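Local coordinates for transcriptional regulator (Actinomyces oris, PDB 5V8C), which mediates, as a phosphotransferase of the LytR-Cps2A-Psr family, the glycosylation of a bacterial cell wall-anchored protein, at residues 53-58 with 68-73; 22-27 with 110-115; 253-258 with 275-280; 7-12 with 92-97. All coordinates share one frame; numbering follows the deposited sequence. Where two conformers were deposited one is given.

Overall arrangement
Interactions 1 and 2 are buried and belong to one mixed sheet, where strands 23-28 and 52-60 are neighbours. Interaction 1 is an antiparallel hairpin pairing, interaction 2 a parallel one with a stacked Trp-His pair. Interaction 3 is partly buried. It reaches the same sheet through its outermost strand 252-256, which pairs with 65-70, and adds a helix by apolar packing. Interaction 4 lies at the surface, about 17 Å between its centre and that of the chain. There a side-chain amide bonds to the backbone of a loop. Interactions 2 and 4 touch through Leu112 and Ile9, while interactions 3 and 4 lie about 12 Å apart at their nearest atoms.

Interaction 1: 53-58 with 68-73; sequences DVIALV and INLPRD. With PO4 (phosphate ion), chain C.
Arg72 runs past Ile55 and Asp53 just beyond the paired part of the hairpin of strands 52-60 and 65-70. Its CB meets Ile55 CD1 at 3.9 Å. CG, between the backbone N and the carbonyl carbon (chi1 65°), lies 4.1 Å from Asp53 O. CD then passes Asp53 O at 3.7 Å. NE comes to 4.1 Å from Asp53 OD1, too far for a salt bridge, and the two flat groups are turned 72° apart. At the tip, NH2 gives a weak hydrogen bond of 3.5 Å to O3 of the phosphate ion, which probably came from the crystallisation liquor.

Within the hairpin, Leu57 and Ile68 form an antiparallel hydrogen-bonded pair, with N to O distances of 3.0 Å both ways. Leu70 N also bonds to Ile55 O. Leu57 CD1 lies beside Ile68 CD1 at 3.8 Å, and Leu70 CD1 touches both Ile55 CG2 and Leu57 CD2. Ala56 and Asn69 sit on the other face. Asn69 OD1 faces a water that accepts from Ile55 N, while Asn69 ND2 bonds to Asp256 and Thr193. The contact thus changes from apolar packing at one end to an end where the Arg72 charge, near Asp53, may attract an anion.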
loop_
_atom_site.group_PDB
_atom_site.type_symbol
_atom_site.label_atom_id
_atom_site.label_comp_id
_atom_site.label_asym_id
_atom_site.label_seq_id
_atom_site.Cartn_x
_atom_site.Cartn_y
_atom_site.Cartn_z
ATOM N N ASP A 53 2.254 -7.895 -0.046
ATOM C CA ASP A 53 3.420 -7.186 0.468
ATOM C C ASP A 53 3.042 -5.776 0.897
ATOM O O ASP A 53 3.561 -5.278 1.895
ATOM C CB ASP A 53 4.540 -7.143 -0.589
ATOM C CG ASP A 53 5.219 -8.477 -0.843
ATOM O OD1 ASP A 53 4.927 -9.448 -0.103
ATOM O OD2 ASP A 53 6.057 -8.551 -1.771
ATOM N N VAL A 54 2.117 -5.145 0.155
ATOM C CA VAL A 54 1.653 -3.780 0.411
ATOM C C VAL A 54 0.132 -3.764 0.552
ATOM O O VAL A 54 -0.573 -4.330 -0.284
ATOM C CB VAL A 54 2.131 -2.826 -0.712
ATOM C CG1 VAL A 54 1.564 -1.422 -0.528
ATOM C CG2 VAL A 54 3.657 -2.786 -0.785
ATOM N N ILE A 55 -0.368 -3.136 1.624
ATOM C CA ILE A 55 -1.799 -3.002 1.912
ATOM C C ILE A 55 -2.017 -1.574 2.347
ATOM O O ILE A 55 -1.603 -1.204 3.444
ATOM C CB ILE A 55 -2.286 -3.974 3.019
ATOM C CG1 ILE A 55 -1.859 -5.436 2.773
ATOM C CG2 ILE A 55 -3.782 -3.861 3.230
ATOM C CD1 ILE A 55 -0.723 -5.853 3.622
ATOM N N ALA A 56 -2.651 -0.773 1.493
ATOM C CA ALA A 56 -2.942 0.625 1.790
ATOM C C ALA A 56 -4.398 0.963 1.486
ATOM O O ALA A 56 -4.965 0.494 0.493
ATOM C CB ALA A 56 -2.023 1.538 0.984
ATOM N N LEU A 57 -4.994 1.798 2.330
ATOM C CA LEU A 57 -6.341 2.254 2.076
ATOM C C LEU A 57 -6.319 3.734 1.694
ATOM O O LEU A 57 -5.729 4.550 2.406
ATOM C CB LEU A 57 -7.325 1.899 3.208
ATOM C CG LEU A 57 -7.111 2.487 4.591
ATOM C CD1 LEU A 57 -7.930 3.763 4.773
ATOM C CD2 LEU A 57 -7.486 1.482 5.667
ATOM N N VAL A 58 -6.817 4.046 0.485
ATOM C CA VAL A 58 -6.823 5.405 -0.049
ATOM C C VAL A 58 -8.178 6.006 0.207
ATOM O O VAL A 58 -9.185 5.463 -0.253
ATOM C CB VAL A 58 -6.416 5.442 -1.540
ATOM C CG1 VAL A 58 -6.368 6.870 -2.058
ATOM C CG2 VAL A 58 -5.070 4.755 -1.744
ATOM N N ILE A 68 -3.601 5.404 4.401
ATOM C CA ILE A 68 -3.242 4.674 5.615
ATOM C C ILE A 68 -2.545 3.394 5.211
ATOM O O ILE A 68 -3.139 2.542 4.546
ATOM C CB ILE A 68 -4.435 4.460 6.594
ATOM C CG1 ILE A 68 -4.937 5.823 7.121
ATOM C CG2 ILE A 68 -4.027 3.556 7.766
ATOM C CD1 ILE A 68 -6.362 5.903 7.425
ATOM N N ASN A 69 -1.244 3.321 5.514
ATOM C CA ASN A 69 -0.421 2.174 5.160
ATOM C C ASN A 69 -0.563 1.139 6.271
ATOM O O ASN A 69 -0.278 1.435 7.433
ATOM C CB ASN A 69 1.037 2.621 4.931
ATOM C CG ASN A 69 2.013 1.532 4.535
ATOM O OD1 ASN A 69 1.683 0.574 3.826
ATOM N ND2 ASN A 69 3.266 1.692 4.939
ATOM N N LEU A 70 -1.147 -0.017 5.939
ATOM C CA LEU A 70 -1.385 -1.085 6.909
ATOM C C LEU A 70 -0.221 -2.070 6.903
ATOM O O LEU A 70 0.043 -2.681 5.864
ATOM C CB LEU A 70 -2.705 -1.807 6.613
ATOM C CG LEU A 70 -3.984 -0.967 6.681
ATOM C CD1 LEU A 70 -5.173 -1.746 6.137
ATOM C CD2 LEU A 70 -4.271 -0.489 8.095
ATOM N N PRO A 71 0.511 -2.215 8.035
ATOM C CA PRO A 71 1.660 -3.141 8.060
ATOM C C PRO A 71 1.265 -4.596 7.779
ATOM O O PRO A 71 0.295 -5.087 8.350
ATOM C CB PRO A 71 2.239 -2.948 9.464
ATOM C CG PRO A 71 1.127 -2.413 10.272
ATOM C CD PRO A 71 0.325 -1.559 9.344
ATOM N N ARG A 72 1.984 -5.255 6.850
ATOM C CA ARG A 72 1.715 -6.625 6.387
ATOM C C ARG A 72 1.774 -7.695 7.494
ATOM O O ARG A 72 1.052 -8.690 7.431
ATOM C CB ARG A 72 2.651 -6.992 5.215
ATOM C CG ARG A 72 4.143 -7.056 5.592
ATOM C CD ARG A 72 5.070 -7.465 4.451
ATOM N NE ARG A 72 4.764 -8.792 3.905
ATOM C CZ ARG A 72 5.145 -9.942 4.456
ATOM N NH1 ARG A 72 5.822 -9.947 5.598
ATOM N NH2 ARG A 72 4.843 -11.095 3.874
ATOM N N ASP A 73 2.647 -7.485 8.491
ATOM C CA ASP A 73 2.863 -8.409 9.607
ATOM C C ASP A 73 1.786 -8.280 10.681
ATOM O O ASP A 73 1.703 -9.133 11.556
ATOM C CB ASP A 73 4.277 -8.240 10.199
ATOM C CG ASP A 73 4.706 -6.799 10.448
ATOM O OD1 ASP A 73 4.824 -6.031 9.460
ATOM O OD2 ASP A 73 4.991 -6.456 11.623
HETATM P P PO4 C . 7.794 -13.913 5.530
HETATM O O1 PO4 C . 8.011 -15.485 5.730
HETATM O O2 PO4 C . 6.772 -13.386 6.643
HETATM O O3 PO4 C . 7.177 -13.642 4.078
HETATM O O4 PO4 C . 9.152 -13.173 5.666
HETATM O O HOH W 1 1.525 -2.076 3.735
#

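Interaction 2: 22-27 with 110-115; sequences TWLILG and THLVTI
Two parallel strands at the heart of a mixed sheet, 23-28 and 111-115, bring Trp23 against His111. His111 CB sits over the centre of the six-membered ring of Trp23, 3.5 Å from its centroid, in a CH-pi contact. The imidazole continues across the same indole as an offset stack, its plane tilted 30° and its centroid 4.4 Å away. His111 CD2 lies over the CE2-NE1 side of the indole, 3.5 Å from Trp23 CE2. Val113 CG2 meets the edge of the indole in its plane, 3.5 Å from CE3. Outside the pair, Glu21 accepts a hydrogen bond from Trp23 NE1 and a weak one from His111 NE2.

The backbones bond in the regular parallel pattern. Leu24 N donates to His111 O and Leu24 O accepts from Val113 N. The next pair of bonds joins Leu26 N to Val113 O and Ile115 N to Leu26 O, both 2.9 Å. Strand 52-60 pairs with the other edge of 23-28, and 226-228 with the other edge of 111-115, so both strands lie inside the sheet. Helix 233-248 touches the face that carries Trp23 and His111. Helix 94-105 touches the opposite face, where Leu112 CD1 touches both Leu24 CD2 (3.8 Å) and Leu26 CD1. Back on the Trp23 face, Ile25 CG2 meets Ile115 CD1 at 3.8 Å.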
loop_
_atom_site.group_PDB
_atom_site.type_symbol
_atom_site.label_atom_id
_atom_site.label_comp_id
_atom_site.label_asym_id
_atom_site.label_seq_id
_atom_site.Cartn_x
_atom_site.Cartn_y
_atom_site.Cartn_z
ATOM N N THR A 22 -13.646 4.037 0.089
ATOM C CA THR A 22 -12.376 3.510 0.577
ATOM C C THR A 22 -11.828 2.454 -0.409
ATOM O O THR A 22 -12.437 1.403 -0.639
ATOM C CB THR A 22 -12.421 3.090 2.064
ATOM O OG1 THR A 22 -11.450 2.073 2.327
ATOM C CG2 THR A 22 -13.796 2.669 2.535
ATOM N N TRP A 23 -10.720 2.825 -1.064
ATOM C CA TRP A 23 -9.995 2.019 -2.039
ATOM C C TRP A 23 -8.980 1.160 -1.308
ATOM O O TRP A 23 -8.305 1.636 -0.391
ATOM C CB TRP A 23 -9.255 2.934 -3.036
ATOM C CG TRP A 23 -10.160 3.689 -3.962
ATOM C CD1 TRP A 23 -10.979 4.732 -3.645
ATOM C CD2 TRP A 23 -10.320 3.466 -5.370
ATOM N NE1 TRP A 23 -11.654 5.162 -4.764
ATOM C CE2 TRP A 23 -11.278 4.396 -5.837
ATOM C CE3 TRP A 23 -9.742 2.572 -6.290
ATOM C CZ2 TRP A 23 -11.671 4.457 -7.179
ATOM C CZ3 TRP A 23 -10.191 2.583 -7.604
ATOM C CH2 TRP A 23 -11.146 3.515 -8.034
ATOM N N LEU A 24 -8.889 -0.110 -1.689
ATOM C CA LEU A 24 -7.908 -0.997 -1.104
ATOM C C LEU A 24 -6.876 -1.257 -2.188
ATOM O O LEU A 24 -7.226 -1.722 -3.282
ATOM C CB LEU A 24 -8.556 -2.301 -0.609
ATOM C CG LEU A 24 -7.617 -3.369 -0.020
ATOM C CD1 LEU A 24 -6.776 -2.817 1.142
ATOM C CD2 LEU A 24 -8.399 -4.593 0.422
ATOM N N ILE A 25 -5.632 -0.836 -1.931
ATOM C CA ILE A 25 -4.536 -1.034 -2.877
ATOM C C ILE A 25 -3.659 -2.141 -2.350
ATOM O O ILE A 25 -3.140 -2.031 -1.242
ATOM C CB ILE A 25 -3.733 0.257 -3.195
ATOM C CG1 ILE A 25 -4.674 1.404 -3.663
ATOM C CG2 ILE A 25 -2.632 -0.041 -4.222
ATOM C CD1 ILE A 25 -3.990 2.583 -4.380
ATOM N N LEU A 26 -3.540 -3.234 -3.116
ATOM C CA LEU A 26 -2.748 -4.380 -2.708
ATOM C C LEU A 26 -1.572 -4.659 -3.635
ATOM O O LEU A 26 -1.768 -4.934 -4.827
ATOM C CB LEU A 26 -3.620 -5.636 -2.579
ATOM C CG LEU A 26 -4.799 -5.593 -1.623
ATOM C CD1 LEU A 26 -5.625 -6.867 -1.741
ATOM C CD2 LEU A 26 -4.345 -5.401 -0.191
ATOM N N GLY A 27 -0.369 -4.601 -3.064
ATOM C CA GLY A 27 0.876 -4.994 -3.714
ATOM C C GLY A 27 1.046 -6.492 -3.532
ATOM O O GLY A 27 1.099 -6.984 -2.406
ATOM N N THR A 110 -14.735 -0.200 -0.712
ATOM C CA THR A 110 -15.642 0.294 -1.746
ATOM C C THR A 110 -15.104 -0.070 -3.145
ATOM O O THR A 110 -15.880 -0.452 -4.023
ATOM C CB THR A 110 -15.877 1.799 -1.508
ATOM O OG1 THR A 110 -16.675 1.945 -0.333
ATOM C CG2 THR A 110 -16.569 2.496 -2.670
ATOM N N HIS A 111 -13.769 0.006 -3.328
ATOM C CA HIS A 111 -13.098 -0.299 -4.592
ATOM C C HIS A 111 -11.817 -1.102 -4.350
ATOM O O HIS A 111 -11.255 -1.042 -3.257
ATOM C CB HIS A 111 -12.778 0.995 -5.350
ATOM C CG HIS A 111 -13.972 1.846 -5.630
ATOM N ND1 HIS A 111 -14.888 1.505 -6.604
ATOM C CD2 HIS A 111 -14.361 3.004 -5.051
ATOM C CE1 HIS A 111 -15.793 2.469 -6.599
ATOM N NE2 HIS A 111 -15.522 3.389 -5.675
ATOM N N LEU A 112 -11.344 -1.840 -5.362
ATOM C CA LEU A 112 -10.152 -2.659 -5.195
ATOM C C LEU A 112 -9.193 -2.563 -6.374
ATOM O O LEU A 112 -9.592 -2.801 -7.523
ATOM C CB LEU A 112 -10.500 -4.136 -4.900
ATOM C CG LEU A 112 -9.271 -5.075 -4.753
ATOM C CD1 LEU A 112 -8.672 -5.016 -3.353
ATOM C CD2 LEU A 112 -9.598 -6.494 -5.141
ATOM N N VAL A 113 -7.909 -2.262 -6.064
ATOM C CA VAL A 113 -6.803 -2.210 -7.018
ATOM C C VAL A 113 -5.731 -3.216 -6.576
ATOM O O VAL A 113 -5.318 -3.218 -5.410
ATOM C CB VAL A 113 -6.212 -0.784 -7.206
ATOM C CG1 VAL A 113 -5.272 -0.739 -8.409
ATOM C CG2 VAL A 113 -7.316 0.254 -7.361
ATOM N N THR A 114 -5.305 -4.076 -7.505
ATOM C CA THR A 114 -4.293 -5.102 -7.272
ATOM C C THR A 114 -3.154 -4.931 -8.270
ATOM O O THR A 114 -3.391 -4.722 -9.458
ATOM C CB THR A 114 -4.952 -6.485 -7.276
ATOM O OG1 THR A 114 -5.671 -6.631 -6.054
ATOM C CG2 THR A 114 -3.962 -7.629 -7.445
ATOM N N ILE A 115 -1.921 -4.932 -7.769
ATOM C CA ILE A 115 -0.735 -4.723 -8.593
ATOM C C ILE A 115 0.282 -5.797 -8.241
ATOM O O ILE A 115 0.644 -5.943 -7.071
ATOM C CB ILE A 115 -0.133 -3.286 -8.397
ATOM C CG1 ILE A 115 -1.216 -2.208 -8.216
ATOM C CG2 ILE A 115 0.805 -2.915 -9.545
ATOM C CD1 ILE A 115 -0.791 -1.031 -7.433
#

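Interaction 3: 253-258 with 275-280; sequences TIIDLP and RDLLAR
Leu277 reaches from helix 272-280 into Ile255, Leu257 and Pro258, at the end of strand 252-256 and just past it. The contact between the two segments is apolar throughout. Leu277 CG is anti to the backbone N (chi1 -169°), and its branches part from there. CD2 meets Ile255 CD1 at 3.8 Å, the two side chains reaching toward each other tip to tip. CD1 goes to Leu257 CD2, also at 3.8 Å. CG lies 4.0 Å from Pro258 CD, so the proline ring touches the leucine at its branch point. Leu278, one residue on, adds CG at 4.0 Å from Leu257 CD2, and these two side chains cross at about a right angle. Leu257 CD2 therefore touches both leucines of the helix.

An alanine at Leu277 would probably leave Ile255 CD1, Leu257 CD2 and Pro258 CD without their close partners from this position and open a gap between strand end and helix.

Polar bonds lie around this patch. Pro258 O accepts hydrogen bonds from Ser274 and Asn271. On the other side, the backbone of Ile255 and Leu257 bonds to the backbone of Asn69, which ties the outermost strand to 65-70. Leu257 also packs on Leu70.

The segments meet through carbon atoms alone, so this part of the helix is held to the sheet edge by shape and burial, while directed bonds come from neighbouring residues.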
loop_
_atom_site.group_PDB
_atom_site.type_symbol
_atom_site.label_atom_id
_atom_site.label_comp_id
_atom_site.label_asym_id
_atom_site.label_seq_id
_atom_site.Cartn_x
_atom_site.Cartn_y
_atom_site.Cartn_z
ATOM N N THR A 253 -2.067 13.267 2.585
ATOM C CA THR A 253 -1.316 12.779 3.736
ATOM C C THR A 253 -1.164 11.282 3.733
ATOM O O THR A 253 -2.100 10.575 3.368
ATOM C CB THR A 253 -1.954 13.269 5.067
ATOM O OG1 THR A 253 -3.186 12.589 5.287
ATOM C CG2 THR A 253 -2.176 14.787 5.111
ATOM N N ILE A 254 0.015 10.796 4.163
ATOM C CA ILE A 254 0.321 9.369 4.270
ATOM C C ILE A 254 0.698 9.054 5.703
ATOM O O ILE A 254 1.653 9.621 6.238
ATOM C CB ILE A 254 1.408 8.890 3.267
ATOM C CG1 ILE A 254 0.916 9.029 1.824
ATOM C CG2 ILE A 254 1.819 7.441 3.566
ATOM C CD1 ILE A 254 1.978 9.400 0.841
ATOM N N ILE A 255 -0.045 8.134 6.312
ATOM C CA ILE A 255 0.183 7.736 7.693
ATOM C C ILE A 255 0.261 6.220 7.821
ATOM O O ILE A 255 -0.458 5.485 7.142
ATOM C CB ILE A 255 -0.813 8.398 8.703
ATOM C CG1 ILE A 255 -1.084 7.499 9.929
ATOM C CG2 ILE A 255 -2.126 8.857 8.039
ATOM C CD1 ILE A 255 -1.396 8.246 11.279
ATOM N N ASP A 256 1.216 5.772 8.646
ATOM C CA ASP A 256 1.407 4.385 9.033
ATOM C C ASP A 256 0.545 4.111 10.247
ATOM O O ASP A 256 0.473 4.944 11.156
ATOM C CB ASP A 256 2.875 4.123 9.352
ATOM C CG ASP A 256 3.701 3.962 8.095
ATOM O OD1 ASP A 256 4.177 4.991 7.564
ATOM O OD2 ASP A 256 3.785 2.818 7.581
ATOM N N LEU A 257 -0.174 2.979 10.224
ATOM C CA LEU A 257 -1.035 2.525 11.313
ATOM C C LEU A 257 -0.187 2.453 12.600
ATOM O O LEU A 257 0.844 1.773 12.612
ATOM C CB LEU A 257 -1.574 1.133 10.938
ATOM C CG LEU A 257 -3.015 0.734 11.293
ATOM C CD1 LEU A 257 -3.037 -0.441 12.232
ATOM C CD2 LEU A 257 -3.864 1.898 11.758
ATOM N N PRO A 258 -0.519 3.228 13.648
ATOM C CA PRO A 258 0.330 3.215 14.854
ATOM C C PRO A 258 0.203 1.962 15.728
ATOM O O PRO A 258 -0.605 1.928 16.658
ATOM C CB PRO A 258 -0.076 4.496 15.592
ATOM C CG PRO A 258 -1.455 4.776 15.140
ATOM C CD PRO A 258 -1.669 4.138 13.797
ATOM N N ARG A 275 -6.855 1.672 16.802
ATOM C CA ARG A 275 -8.319 1.679 16.804
ATOM C C ARG A 275 -8.907 3.085 16.716
ATOM O O ARG A 275 -9.919 3.271 16.037
ATOM C CB ARG A 275 -8.877 0.922 18.022
ATOM C CG ARG A 275 -8.582 -0.583 18.013
ATOM C CD ARG A 275 -9.621 -1.372 17.235
ATOM N NE ARG A 275 -9.054 -2.559 16.590
ATOM C CZ ARG A 275 -9.176 -3.796 17.056
ATOM N NH1 ARG A 275 -9.840 -4.026 18.182
ATOM N NH2 ARG A 275 -8.637 -4.814 16.401
ATOM N N ASP A 276 -8.273 4.071 17.388
ATOM C CA ASP A 276 -8.729 5.470 17.393
ATOM C C ASP A 276 -8.498 6.126 16.039
ATOM O O ASP A 276 -9.408 6.754 15.496
ATOM C CB ASP A 276 -8.021 6.285 18.493
ATOM C CG ASP A 276 -8.206 5.760 19.905
ATOM O OD1 ASP A 276 -9.358 5.422 20.270
ATOM O OD2 ASP A 276 -7.213 5.756 20.668
ATOM N N LEU A 277 -7.275 5.973 15.497
ATOM C CA LEU A 277 -6.872 6.473 14.186
ATOM C C LEU A 277 -7.847 5.940 13.133
ATOM O O LEU A 277 -8.260 6.687 12.258
ATOM C CB LEU A 277 -5.431 5.997 13.896
ATOM C CG LEU A 277 -4.644 6.575 12.684
ATOM C CD1 LEU A 277 -4.622 5.612 11.523
ATOM C CD2 LEU A 277 -5.102 7.974 12.282
ATOM N N LEU A 278 -8.262 4.673 13.265
ATOM C CA LEU A 278 -9.207 4.045 12.358
ATOM C C LEU A 278 -10.628 4.500 12.644
ATOM O O LEU A 278 -11.431 4.594 11.712
ATOM C CB LEU A 278 -9.097 2.510 12.425
ATOM C CG LEU A 278 -7.908 1.877 11.687
ATOM C CD1 LEU A 278 -7.680 0.455 12.144
ATOM C CD2 LEU A 278 -8.119 1.878 10.191
ATOM N N ALA A 279 -10.935 4.815 13.918
ATOM C CA ALA A 279 -12.259 5.304 14.330
ATOM C C ALA A 279 -12.505 6.724 13.839
ATOM O O ALA A 279 -13.658 7.112 13.670
ATOM C CB ALA A 279 -12.402 5.252 15.841
ATOM N N ARG A 280 -11.430 7.510 13.644
ATOM C CA ARG A 280 -11.516 8.869 13.113
ATOM C C ARG A 280 -12.154 8.848 11.713
ATOM O O ARG A 280 -13.070 9.630 11.439
ATOM C CB ARG A 280 -10.120 9.515 13.042
ATOM C CG ARG A 280 -9.604 9.994 14.389
ATOM C CD ARG A 280 -8.289 10.748 14.278
ATOM N NE ARG A 280 -7.827 11.204 15.590
ATOM C CZ ARG A 280 -8.058 12.415 16.088
ATOM N NH1 ARG A 280 -8.717 13.320 15.374
ATOM N NH2 ARG A 280 -7.618 12.735 17.298
#

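Interaction 4: 7-12 with 92-97; sequences VDIAMP and PGPQNT
The flat amide of Gln95 meets the backbone of Ala10 with both of its polar atoms. OE1 accepts from Ala10 N at 2.7 Å, with the donor in the carbonyl plane and on a lone pair. NE2 donates to Ala10 O at 3.0 Å, and that oxygen lies only 13° out of the amide plane. The side chain thus pairs with one residue of an extended loop much as a neighbouring strand would. The loop follows strand 5-7, and Gln95 stands in the first turn of helix 94-105, with Gly93 as N-cap. CG is anti to the backbone N (chi1 -173°), and the bend at chi2 (62°) sets CD, and with it the amide, near Ala10. Asn99 OD1 takes a second hydrogen bond from NE2, so both partners hold the amide in its orientation.

A leucine in place of Gln95 would probably leave the N-H and C=O of Ala10 without these mates and weaken the hold of this loop on the helix.

Ile9 and Ala10 close in beside the oxygen, with Ile9 CA 3.4 Å and Ala10 CB 3.7 Å from Gln95 OE1. Leu112, from strand 111-115, touches both Ile9 and Pro94. Those two also meet directly at about a right angle, with Ile9 CD1 lying 3.8 Å from Pro94 CG.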
loop_
_atom_site.group_PDB
_atom_site.type_symbol
_atom_site.label_atom_id
_atom_site.label_comp_id
_atom_site.label_asym_id
_atom_site.label_seq_id
_atom_site.Cartn_x
_atom_site.Cartn_y
_atom_site.Cartn_z
ATOM N N VAL A 7 -11.609 -8.938 -11.466
ATOM C CA VAL A 7 -11.855 -9.913 -10.419
ATOM C C VAL A 7 -13.221 -9.677 -9.813
ATOM O O VAL A 7 -13.577 -8.541 -9.512
ATOM C CB VAL A 7 -10.743 -9.993 -9.340
ATOM C CG1 VAL A 7 -9.582 -10.857 -9.811
ATOM C CG2 VAL A 7 -10.261 -8.608 -8.918
ATOM N N ASP A 8 -14.004 -10.742 -9.663
ATOM C CA ASP A 8 -15.302 -10.606 -9.029
ATOM C C ASP A 8 -15.072 -10.585 -7.521
ATOM O O ASP A 8 -14.459 -11.507 -6.978
ATOM C CB ASP A 8 -16.250 -11.751 -9.441
ATOM C CG ASP A 8 -16.547 -11.820 -10.931
ATOM O OD1 ASP A 8 -17.213 -10.890 -11.451
ATOM O OD2 ASP A 8 -16.168 -12.831 -11.565
ATOM N N ILE A 9 -15.451 -9.480 -6.872
ATOM C CA ILE A 9 -15.344 -9.352 -5.428
ATOM C C ILE A 9 -16.676 -8.907 -4.870
ATOM O O ILE A 9 -17.279 -7.963 -5.387
ATOM C CB ILE A 9 -14.151 -8.434 -4.989
ATOM C CG1 ILE A 9 -12.866 -9.250 -4.800
ATOM C CG2 ILE A 9 -14.452 -7.633 -3.702
ATOM C CD1 ILE A 9 -12.009 -9.218 -5.915
ATOM N N ALA A 10 -17.158 -9.614 -3.838
ATOM C CA ALA A 10 -18.370 -9.243 -3.120
ATOM C C ALA A 10 -17.929 -8.225 -2.075
ATOM O O ALA A 10 -17.287 -8.587 -1.081
ATOM C CB ALA A 10 -19.003 -10.464 -2.460
ATOM N N MET A 11 -18.209 -6.943 -2.361
ATOM C CA MET A 11 -17.833 -5.843 -1.482
ATOM C C MET A 11 -18.574 -5.921 -0.155
ATOM O O MET A 11 -19.732 -6.330 -0.120
ATOM C CB MET A 11 -18.041 -4.478 -2.158
ATOM C CG MET A 11 -16.998 -4.154 -3.220
ATOM S SD MET A 11 -15.280 -4.203 -2.630
ATOM C CE MET A 11 -14.457 -3.817 -4.085
ATOM N N PRO A 12 -17.907 -5.592 0.988
ATOM C CA PRO A 12 -18.605 -5.683 2.279
ATOM C C PRO A 12 -19.664 -4.598 2.429
ATOM O O PRO A 12 -19.678 -3.634 1.669
ATOM C CB PRO A 12 -17.479 -5.486 3.315
ATOM C CG PRO A 12 -16.209 -5.538 2.560
ATOM C CD PRO A 12 -16.528 -5.097 1.178
ATOM N N PRO A 92 -5.854 -17.251 -0.014
ATOM C CA PRO A 92 -7.025 -17.831 -0.687
ATOM C C PRO A 92 -7.737 -16.898 -1.684
ATOM O O PRO A 92 -8.701 -17.310 -2.329
ATOM C CB PRO A 92 -7.927 -18.256 0.473
ATOM C CG PRO A 92 -7.572 -17.368 1.583
ATOM C CD PRO A 92 -6.185 -16.821 1.359
ATOM N N GLY A 93 -7.250 -15.665 -1.823
ATOM C CA GLY A 93 -7.824 -14.704 -2.759
ATOM C C GLY A 93 -8.089 -13.327 -2.182
ATOM O O GLY A 93 -8.255 -13.189 -0.969
ATOM N N PRO A 94 -8.183 -12.287 -3.049
ATOM C CA PRO A 94 -8.469 -10.926 -2.554
ATOM C C PRO A 94 -9.742 -10.836 -1.733
ATOM O O PRO A 94 -9.840 -9.971 -0.870
ATOM C CB PRO A 94 -8.603 -10.104 -3.837
ATOM C CG PRO A 94 -8.882 -11.108 -4.922
ATOM C CD PRO A 94 -8.064 -12.300 -4.519
ATOM N N GLN A 95 -10.712 -11.728 -1.999
ATOM C CA GLN A 95 -11.982 -11.773 -1.274
ATOM C C GLN A 95 -11.747 -11.978 0.218
ATOM O O GLN A 95 -12.438 -11.375 1.036
ATOM C CB GLN A 95 -12.903 -12.867 -1.838
ATOM C CG GLN A 95 -14.307 -12.855 -1.232
ATOM C CD GLN A 95 -15.053 -11.574 -1.521
ATOM O OE1 GLN A 95 -15.457 -11.317 -2.652
ATOM N NE2 GLN A 95 -15.242 -10.736 -0.509
ATOM N N ASN A 96 -10.739 -12.786 0.567
ATOM C CA ASN A 96 -10.391 -13.056 1.957
ATOM C C ASN A 96 -9.777 -11.843 2.636
ATOM O O ASN A 96 -10.115 -11.571 3.785
ATOM C CB ASN A 96 -9.479 -14.265 2.073
ATOM C CG ASN A 96 -9.402 -14.790 3.477
ATOM O OD1 ASN A 96 -10.424 -14.949 4.161
ATOM N ND2 ASN A 96 -8.187 -14.999 3.958
ATOM N N THR A 97 -8.894 -11.109 1.928
ATOM C CA THR A 97 -8.283 -9.866 2.424
ATOM C C THR A 97 -9.361 -8.788 2.634
ATOM O O THR A 97 -9.373 -8.145 3.686
ATOM C CB THR A 97 -7.189 -9.372 1.466
ATOM O OG1 THR A 97 -6.287 -10.442 1.205
ATOM C CG2 THR A 97 -6.424 -8.182 2.017
#